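Long-range contacts in 2-keto-3-deoxygluconate kinase (Thermotoga maritima, PDB 2AFB), which probably phosphorylates 2-keto-3-deoxygluconate with ATP, as a sugar kinase of the pfkB family within the ribokinase clan: residues F144-G152 with D176-W184; A48-M57 with D328-I337. One frame throughout, in Å; residues are numbered along the deposited sequence.

Contact 1 (F144-G152 with D176-W184)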
loop_
_atom_site.group_PDB
_atom_site.type_symbol
_atom_site.label_atom_id
_atom_site.label_comp_id
_atom_site.label_asym_id
_atom_site.label_seq_id
_atom_site.Cartn_x
_atom_site.Cartn_y
_atom_site.Cartn_z
ATOM N N PHE A 144 25.819 0.590 -27.307
ATOM C CA PHE A 144 26.457 0.285 -26.008
ATOM C C PHE A 144 26.722 1.583 -25.292
ATOM O O PHE A 144 26.612 2.660 -25.910
ATOM C CB PHE A 144 27.772 -0.554 -26.121
ATOM C CG PHE A 144 28.952 0.176 -26.765
ATOM C CD1 PHE A 144 29.001 0.390 -28.145
ATOM C CD2 PHE A 144 30.021 0.614 -25.993
ATOM C CE1 PHE A 144 30.085 1.048 -28.716
ATOM C CE2 PHE A 144 31.068 1.269 -26.536
ATOM C CZ PHE A 144 31.109 1.495 -27.904
ATOM N N SER A 145 27.008 1.490 -23.977
ATOM C CA SER A 145 27.430 2.660 -23.220
ATOM C C SER A 145 28.727 2.440 -22.439
ATOM O O SER A 145 29.114 1.295 -22.158
ATOM C CB SER A 145 26.333 3.110 -22.282
ATOM O OG SER A 145 26.562 2.597 -20.993
ATOM N N GLY A 146 29.384 3.544 -22.066
ATOM C CA GLY A 146 30.648 3.489 -21.281
ATOM C C GLY A 146 30.532 2.972 -19.836
ATOM O O GLY A 146 31.527 2.775 -19.125
ATOM N N ILE A 147 29.312 2.753 -19.382
ATOM C CA ILE A 147 29.107 2.126 -18.100
ATOM C C ILE A 147 29.620 0.692 -18.124
ATOM O O ILE A 147 30.111 0.199 -17.114
ATOM C CB ILE A 147 27.618 2.147 -17.726
ATOM C CG1 ILE A 147 27.264 3.528 -17.178
ATOM C CG2 ILE A 147 27.296 1.099 -16.668
ATOM C CD1 ILE A 147 25.858 3.889 -17.394
ATOM N N THR A 148 29.527 0.022 -19.268
ATOM C CA THR A 148 29.772 -1.424 -19.332
ATOM C C THR A 148 31.228 -1.954 -19.262
ATOM O O THR A 148 31.503 -2.879 -18.543
ATOM C CB THR A 148 29.065 -1.982 -20.566
ATOM O OG1 THR A 148 27.682 -1.659 -20.438
ATOM C CG2 THR A 148 29.188 -3.488 -20.609
ATOM N N PRO A 149 32.164 -1.377 -20.028
ATOM C CA PRO A 149 33.509 -1.922 -19.982
ATOM C C PRO A 149 34.070 -2.110 -18.567
ATOM O O PRO A 149 34.625 -3.161 -18.279
ATOM C CB PRO A 149 34.335 -0.905 -20.799
ATOM C CG PRO A 149 33.345 -0.365 -21.805
ATOM C CD PRO A 149 32.045 -0.266 -20.991
ATOM N N PRO A 150 33.930 -1.100 -17.685
ATOM C CA PRO A 150 34.538 -1.263 -16.370
ATOM C C PRO A 150 33.795 -2.188 -15.424
ATOM O O PRO A 150 34.242 -2.366 -14.309
ATOM C CB PRO A 150 34.546 0.158 -15.808
ATOM C CG PRO A 150 33.493 0.894 -16.551
ATOM C CD PRO A 150 33.193 0.177 -17.806
ATOM N N LEU A 151 32.665 -2.768 -15.820
ATOM C CA LEU A 151 31.922 -3.599 -14.847
ATOM C C LEU A 151 32.619 -4.892 -14.494
ATOM O O LEU A 151 32.467 -5.379 -13.380
ATOM C CB LEU A 151 30.522 -3.923 -15.335
ATOM C CG LEU A 151 29.687 -2.678 -15.542
ATOM C CD1 LEU A 151 28.338 -3.026 -16.153
ATOM C CD2 LEU A 151 29.566 -1.922 -14.214
ATOM N N GLY A 152 33.359 -5.459 -15.419
ATOM C CA GLY A 152 34.072 -6.692 -15.147
ATOM C C GLY A 152 35.192 -7.000 -16.102
ATOM O O GLY A 152 35.410 -6.309 -17.100
ATOM N N ASP A 176 26.704 5.759 -26.041
ATOM C CA ASP A 176 26.517 6.806 -25.028
ATOM C C ASP A 176 27.682 6.711 -24.021
ATOM O O ASP A 176 27.808 5.728 -23.324
ATOM C CB ASP A 176 25.161 6.616 -24.303
ATOM C CG ASP A 176 24.834 7.750 -23.293
ATOM O OD1 ASP A 176 25.768 8.481 -22.831
ATOM O OD2 ASP A 176 23.618 7.884 -22.956
ATOM N N LEU A 177 28.514 7.747 -23.954
ATOM C CA LEU A 177 29.736 7.692 -23.199
ATOM C C LEU A 177 29.502 7.416 -21.716
ATOM O O LEU A 177 30.279 6.685 -21.114
ATOM C CB LEU A 177 30.555 8.974 -23.369
ATOM C CG LEU A 177 31.092 9.337 -24.750
ATOM C CD1 LEU A 177 31.867 10.663 -24.595
ATOM C CD2 LEU A 177 32.007 8.267 -25.285
ATOM N N ASN A 178 28.450 7.968 -21.135
ATOM C CA ASN A 178 28.086 7.635 -19.750
ATOM C C ASN A 178 29.266 7.482 -18.770
ATOM O O ASN A 178 29.424 6.420 -18.143
ATOM C CB ASN A 178 27.288 6.317 -19.733
ATOM C CG ASN A 178 25.795 6.526 -19.724
ATOM O OD1 ASN A 178 25.279 7.540 -19.235
ATOM N ND2 ASN A 178 25.086 5.553 -20.262
ATOM N N TYR A 179 30.103 8.505 -18.659
ATOM C CA TYR A 179 31.206 8.464 -17.705
ATOM C C TYR A 179 30.661 8.421 -16.279
ATOM O O TYR A 179 29.830 9.237 -15.905
ATOM C CB TYR A 179 32.176 9.651 -17.809
ATOM C CG TYR A 179 33.306 9.560 -16.788
ATOM C CD1 TYR A 179 34.278 8.568 -16.877
ATOM C CD2 TYR A 179 33.364 10.426 -15.688
ATOM C CE1 TYR A 179 35.307 8.466 -15.929
ATOM C CE2 TYR A 179 34.368 10.312 -14.729
ATOM C CZ TYR A 179 35.332 9.332 -14.847
ATOM O OH TYR A 179 36.333 9.245 -13.893
ATOM N N ARG A 180 31.159 7.459 -15.511
ATOM C CA ARG A 180 30.908 7.355 -14.067
ATOM C C ARG A 180 32.236 7.228 -13.329
ATOM O O ARG A 180 32.976 6.257 -13.496
ATOM C CB ARG A 180 30.056 6.141 -13.791
ATOM C CG ARG A 180 28.720 6.150 -14.548
ATOM C CD ARG A 180 27.812 7.288 -14.077
ATOM N NE ARG A 180 26.461 7.161 -14.593
ATOM C CZ ARG A 180 26.026 7.684 -15.734
ATOM N NH1 ARG A 180 26.817 8.405 -16.520
ATOM N NH2 ARG A 180 24.786 7.462 -16.102
ATOM N N ALA A 181 32.547 8.246 -12.553
ATOM C CA ALA A 181 33.713 8.235 -11.719
ATOM C C ALA A 181 33.694 7.084 -10.696
ATOM O O ALA A 181 34.741 6.622 -10.329
ATOM C CB ALA A 181 33.845 9.563 -11.030
ATOM N N ARG A 182 32.522 6.601 -10.272
ATOM C CA ARG A 182 32.436 5.422 -9.361
ATOM C C ARG A 182 33.095 4.203 -9.996
ATOM O O ARG A 182 33.632 3.342 -9.301
ATOM C CB ARG A 182 30.981 5.066 -8.997
ATOM N N LEU A 183 33.094 4.152 -11.321
ATOM C CA LEU A 183 33.481 2.929 -12.026
ATOM C C LEU A 183 34.944 2.904 -12.469
ATOM O O LEU A 183 35.564 1.847 -12.507
ATOM C CB LEU A 183 32.531 2.719 -13.208
ATOM C CG LEU A 183 31.124 2.280 -12.790
ATOM C CD1 LEU A 183 30.172 2.346 -13.975
ATOM C CD2 LEU A 183 31.137 0.844 -12.214
ATOM N N TRP A 184 35.478 4.060 -12.824
ATOM C CA TRP A 184 36.859 4.182 -13.274
ATOM C C TRP A 184 37.319 5.634 -13.321
ATOM O O TRP A 184 36.493 6.546 -13.262
ATOM C CB TRP A 184 37.086 3.497 -14.629
ATOM C CG TRP A 184 36.158 3.799 -15.762
ATOM C CD1 TRP A 184 35.127 4.718 -15.809
ATOM C CD2 TRP A 184 36.207 3.199 -17.044
ATOM N NE1 TRP A 184 34.539 4.708 -17.051
ATOM C CE2 TRP A 184 35.174 3.776 -17.827
ATOM C CE3 TRP A 184 37.028 2.221 -17.623
ATOM C CZ2 TRP A 184 34.936 3.401 -19.153
ATOM C CZ3 TRP A 184 36.787 1.849 -18.960
ATOM C CH2 TRP A 184 35.753 2.442 -19.704
HETATM O O HOH W 1 31.478 5.008 -17.160
#

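Contact 2 (A48-M57 with D328-I337)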
loop_
_atom_site.group_PDB
_atom_site.type_symbol
_atom_site.label_atom_id
_atom_site.label_comp_id
_atom_site.label_asym_id
_atom_site.label_seq_id
_atom_site.Cartn_x
_atom_site.Cartn_y
_atom_site.Cartn_z
ATOM N N ALA A 48 19.586 -1.383 -21.367
ATOM C CA ALA A 48 18.260 -2.004 -21.304
ATOM C C ALA A 48 17.171 -0.977 -21.546
ATOM O O ALA A 48 16.205 -1.257 -22.233
ATOM C CB ALA A 48 18.002 -2.778 -19.995
ATOM N N ASN A 49 17.343 0.203 -20.983
ATOM C CA ASN A 49 16.380 1.265 -21.101
ATOM C C ASN A 49 16.242 1.727 -22.578
ATOM O O ASN A 49 15.137 2.024 -23.069
ATOM C CB ASN A 49 16.773 2.440 -20.220
ATOM C CG ASN A 49 16.888 2.102 -18.711
ATOM O OD1 ASN A 49 16.397 1.085 -18.222
ATOM N ND2 ASN A 49 17.542 3.003 -17.976
ATOM N N VAL A 50 17.348 1.719 -23.290
ATOM C CA VAL A 50 17.369 2.058 -24.724
ATOM C C VAL A 50 16.583 1.025 -25.515
ATOM O O VAL A 50 15.747 1.362 -26.368
ATOM C CB VAL A 50 18.822 2.184 -25.246
ATOM C CG1 VAL A 50 18.841 2.414 -26.769
ATOM C CG2 VAL A 50 19.520 3.299 -24.532
ATOM N N ALA A 51 16.826 -0.237 -25.229
ATOM C CA ALA A 51 16.104 -1.309 -25.895
ATOM C C ALA A 51 14.596 -1.162 -25.641
ATOM O O ALA A 51 13.761 -1.355 -26.531
ATOM C CB ALA A 51 16.605 -2.693 -25.386
ATOM N N ALA A 52 14.236 -0.785 -24.418
ATOM C CA ALA A 52 12.827 -0.706 -24.064
ATOM C C ALA A 52 12.177 0.438 -24.798
ATOM O O ALA A 52 11.009 0.302 -25.173
ATOM C CB ALA A 52 12.616 -0.575 -22.539
ATOM N N PHE A 53 12.922 1.532 -25.000
ATOM C CA PHE A 53 12.443 2.686 -25.810
ATOM C C PHE A 53 12.167 2.256 -27.253
ATOM O O PHE A 53 11.077 2.388 -27.812
ATOM C CB PHE A 53 13.443 3.869 -25.756
ATOM C CG PHE A 53 12.960 5.067 -26.482
ATOM C CD1 PHE A 53 13.060 5.134 -27.863
ATOM C CD2 PHE A 53 12.300 6.079 -25.814
ATOM C CE1 PHE A 53 12.529 6.172 -28.568
ATOM C CE2 PHE A 53 11.777 7.131 -26.520
ATOM C CZ PHE A 53 11.891 7.177 -27.904
ATOM N N LEU A 54 13.173 1.669 -27.847
ATOM C CA LEU A 54 13.014 1.179 -29.225
ATOM C C LEU A 54 11.868 0.150 -29.356
ATOM O O LEU A 54 11.161 0.178 -30.327
ATOM C CB LEU A 54 14.353 0.640 -29.769
ATOM C CG LEU A 54 15.376 1.784 -29.822
ATOM C CD1 LEU A 54 16.778 1.211 -29.895
ATOM C CD2 LEU A 54 15.098 2.762 -30.922
ATOM N N ALA A 55 11.688 -0.743 -28.386
ATOM C CA ALA A 55 10.534 -1.636 -28.428
ATOM C C ALA A 55 9.207 -0.859 -28.314
ATOM O O ALA A 55 8.268 -1.149 -29.032
ATOM C CB ALA A 55 10.636 -2.722 -27.356
ATOM N N GLN A 56 9.161 0.141 -27.444
ATOM C CA GLN A 56 7.978 0.968 -27.266
ATOM C C GLN A 56 7.634 1.729 -28.577
ATOM O O GLN A 56 6.498 1.977 -28.871
ATOM C CB GLN A 56 8.201 1.932 -26.080
ATOM C CG GLN A 56 8.041 1.256 -24.658
ATOM C CD GLN A 56 6.565 0.905 -24.364
ATOM O OE1 GLN A 56 5.711 1.791 -24.247
ATOM N NE2 GLN A 56 6.267 -0.394 -24.272
HETATM N N MSE A 57 8.631 2.083 -29.374
HETATM C CA MSE A 57 8.388 2.657 -30.675
HETATM C C MSE A 57 8.006 1.645 -31.746
HETATM O O MSE A 57 7.702 2.055 -32.870
HETATM C CB MSE A 57 9.651 3.334 -31.216
HETATM C CG MSE A 57 10.247 4.436 -30.397
HETATM SE SE MSE A 57 9.001 5.868 -29.996
HETATM C CE MSE A 57 8.287 5.354 -28.091
ATOM N N ASP A 328 12.514 3.073 -14.891
ATOM C CA ASP A 328 13.682 3.306 -15.737
ATOM C C ASP A 328 13.287 3.333 -17.239
ATOM O O ASP A 328 13.986 3.912 -18.070
ATOM C CB ASP A 328 14.762 2.206 -15.509
ATOM C CG ASP A 328 15.442 2.260 -14.139
ATOM O OD1 ASP A 328 14.919 2.883 -13.224
ATOM O OD2 ASP A 328 16.527 1.643 -13.961
ATOM N N PHE A 329 12.191 2.674 -17.584
ATOM C CA PHE A 329 11.787 2.519 -18.972
ATOM C C PHE A 329 10.705 3.571 -19.287
ATOM O O PHE A 329 9.888 3.902 -18.434
ATOM C CB PHE A 329 11.154 1.122 -19.132
ATOM C CG PHE A 329 12.113 -0.050 -19.113
ATOM C CD1 PHE A 329 13.487 0.078 -18.860
ATOM C CD2 PHE A 329 11.607 -1.339 -19.296
ATOM C CE1 PHE A 329 14.317 -1.033 -18.842
ATOM C CE2 PHE A 329 12.459 -2.449 -19.296
ATOM C CZ PHE A 329 13.810 -2.288 -19.096
ATOM N N VAL A 330 10.667 4.071 -20.513
ATOM C CA VAL A 330 9.547 4.885 -20.966
ATOM C C VAL A 330 8.322 3.991 -21.170
ATOM O O VAL A 330 8.435 2.795 -21.490
ATOM C CB VAL A 330 9.802 5.616 -22.325
ATOM C CG1 VAL A 330 10.985 6.546 -22.235
ATOM C CG2 VAL A 330 9.963 4.625 -23.510
ATOM N N VAL A 331 7.159 4.578 -20.943
ATOM C CA VAL A 331 5.888 4.061 -21.431
ATOM C C VAL A 331 5.384 5.212 -22.285
ATOM O O VAL A 331 4.905 6.204 -21.739
ATOM C CB VAL A 331 4.894 3.789 -20.252
ATOM C CG1 VAL A 331 3.551 3.380 -20.725
ATOM C CG2 VAL A 331 5.469 2.765 -19.294
ATOM N N LEU A 332 5.581 5.126 -23.602
ATOM C CA LEU A 332 5.291 6.223 -24.507
ATOM C C LEU A 332 4.901 5.659 -25.854
ATOM O O LEU A 332 5.381 4.582 -26.240
ATOM C CB LEU A 332 6.535 7.101 -24.678
ATOM C CG LEU A 332 6.810 8.130 -23.580
ATOM C CD1 LEU A 332 8.057 8.951 -23.942
ATOM C CD2 LEU A 332 5.628 9.010 -23.328
ATOM N N SER A 333 3.994 6.366 -26.529
ATOM C CA SER A 333 3.685 6.175 -27.947
ATOM C C SER A 333 4.334 7.264 -28.795
ATOM O O SER A 333 4.640 8.336 -28.314
ATOM C CB SER A 333 2.171 6.232 -28.185
ATOM O OG SER A 333 1.700 7.540 -27.987
ATOM N N ILE A 334 4.495 6.990 -30.083
ATOM C CA ILE A 334 5.014 7.968 -31.036
ATOM C C ILE A 334 4.161 9.253 -31.005
ATOM O O ILE A 334 4.682 10.379 -30.934
ATOM C CB ILE A 334 5.062 7.353 -32.480
ATOM C CG1 ILE A 334 5.984 6.140 -32.482
ATOM C CG2 ILE A 334 5.580 8.386 -33.517
ATOM C CD1 ILE A 334 5.701 5.181 -33.633
ATOM N N GLU A 335 2.845 9.060 -30.987
ATOM C CA GLU A 335 1.909 10.150 -31.024
ATOM C C GLU A 335 2.099 11.120 -29.859
ATOM O O GLU A 335 2.018 12.310 -30.062
ATOM C CB GLU A 335 0.483 9.608 -31.022
ATOM C CG GLU A 335 -0.606 10.723 -30.925
ATOM C CD GLU A 335 -2.110 10.228 -31.080
ATOM O OE1 GLU A 335 -2.352 8.995 -31.115
ATOM O OE2 GLU A 335 -3.042 11.093 -31.185
ATOM N N GLU A 336 2.279 10.587 -28.651
ATOM C CA GLU A 336 2.453 11.377 -27.426
ATOM C C GLU A 336 3.679 12.265 -27.494
ATOM O O GLU A 336 3.629 13.450 -27.166
ATOM C CB GLU A 336 2.542 10.444 -26.185
ATOM C CG GLU A 336 1.144 9.896 -25.810
ATOM C CD GLU A 336 1.133 8.720 -24.750
ATOM O OE1 GLU A 336 2.207 8.119 -24.473
ATOM O OE2 GLU A 336 0.015 8.392 -24.233
ATOM N N ILE A 337 4.786 11.682 -27.928
ATOM C CA ILE A 337 6.027 12.420 -28.137
ATOM C C ILE A 337 5.859 13.508 -29.205
ATOM O O ILE A 337 6.247 14.658 -29.001
ATOM C CB ILE A 337 7.163 11.442 -28.550
ATOM C CG1 ILE A 337 7.322 10.349 -27.510
ATOM C CG2 ILE A 337 8.485 12.206 -28.841
ATOM C CD1 ILE A 337 8.265 9.278 -27.903
HETATM O O HOH W 2 13.174 3.730 -22.021
HETATM O O HOH W 3 18.804 2.724 -15.095
HETATM O O HOH W 4 4.258 2.537 -27.433
#

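Contact 1 (F144-G152 with D176-W184)
Pro150 lies over the indole of Trp184, its CG 3.6 Å from the centroid of the six-membered ring and 16° off the normal, a CH-pi contact over the ring face. With chi1 50°, Trp184 CG sits between the backbone N and the carbonyl carbon, which turns a face of the indole to Pro150; Pro149 CB also reaches Trp184 CH2 at 3.8 Å. Apolar packing continues through Leu183: CD1 meets Ile147 CG2 and CD2 meets Leu151 CD2. Ile147 CD1 rests against the amide of Asn178 and over one face of the Arg180 guanidinium.

Polar bonding begins with the parallel strand pair: Asp176 N to Phe144 O (3.1 Å), then Gly146 N to Asp176 O (3.0 Å). Beyond it, one water gives protons to Asn178 O and, weakly, Gly146 O, and accepts from Arg180 N and, weakly, Trp184 NE1. Replacing Trp184 by alanine would probably leave Pro150 CG without its ring face and cost the water a weak donor. Ser145 OG receives Ile147 N in an ST turn and also bonds Glu47.

The contact joins the C-terminal ends of neighbouring parallel strands 139-145 and 172-176, with helix 186-196 packed against Trp184 and helix 155-169 against Phe144 and Pro149.

Contact 2 (A48-M57 with D328-I337)
Ala52 points its methyl at the ring of Phe329, CB 3.5 Å from the centroid and 15° off the normal in a CH-pi contact. Asn49, one helical turn earlier, meets the same ring at its edge: OD1 lies near the ring plane, 3.0 Å from CE1, with the amide turned 76° against the ring. That oxygen also takes the backbone N of Gly45, while ND2 bonds Asp292 and, through a water, Asp328 OD2; Asp328 is held further by Tyr100 and a salt bridge to Arg24. A second water joins Asn49 O to Val330 N.

Phe53 leaves the helix with CG anti to the backbone N (chi1 -176°), a torsion that carries its ring beside Val330, where CD2 approaches CG2 at 3.6 Å. Gln56 runs antiparallel to Val330, its CG 4.0 Å from Val330 CG2, and the bent glutamine chain brings OE1 to Leu332 N in a weak bond of 3.4 Å; a water links Gln56 O with Leu332 O. Met57, present as selenomethionine, folds back so that CE lies over one face of Phe53, toward the rim, and meets Ile337 CD1 tip to tip at 3.9 Å. Its SE lies at the same distance from Ile334 CG1.

Ser333 and Glu336 close a capping box at the start of helix 334-341: Glu336 N bonds Ser333 OG, and Ser333 N returns the bond to Glu336 OE1. Glu336 OE2 also pairs with Arg32 of a second subunit. Helices 290-304 and 308-322 pack around Phe53, Val330 and Ile337. The extended run 329-333 passes alongside helix 46-56, and the first turn of helix 334-341 meets its end through Ile334 and Ile337, within the helical layer flanking the central sheet of this ribokinase-type alpha/beta fold.

Contact 1 is nested along the chain inside the loop closed by contact 2, whose segments are 271 residues apart. In space their centres stand about 23 Å apart, on opposite sides of the chain's centre, and although their nearest atoms come within about 6 Å the two do not touch. Glu47, just before segment 48-57 on helix 46-56, bonds Ser145 and Thr148 of contact 1, a direct tie between that helix and strand 139-145. No substrate or nucleotide is bound. The modelled metals include a calcium about 4 Å from the side chain of Ile334 and a nickel about 7 Å from that of Phe329, both near contact 2.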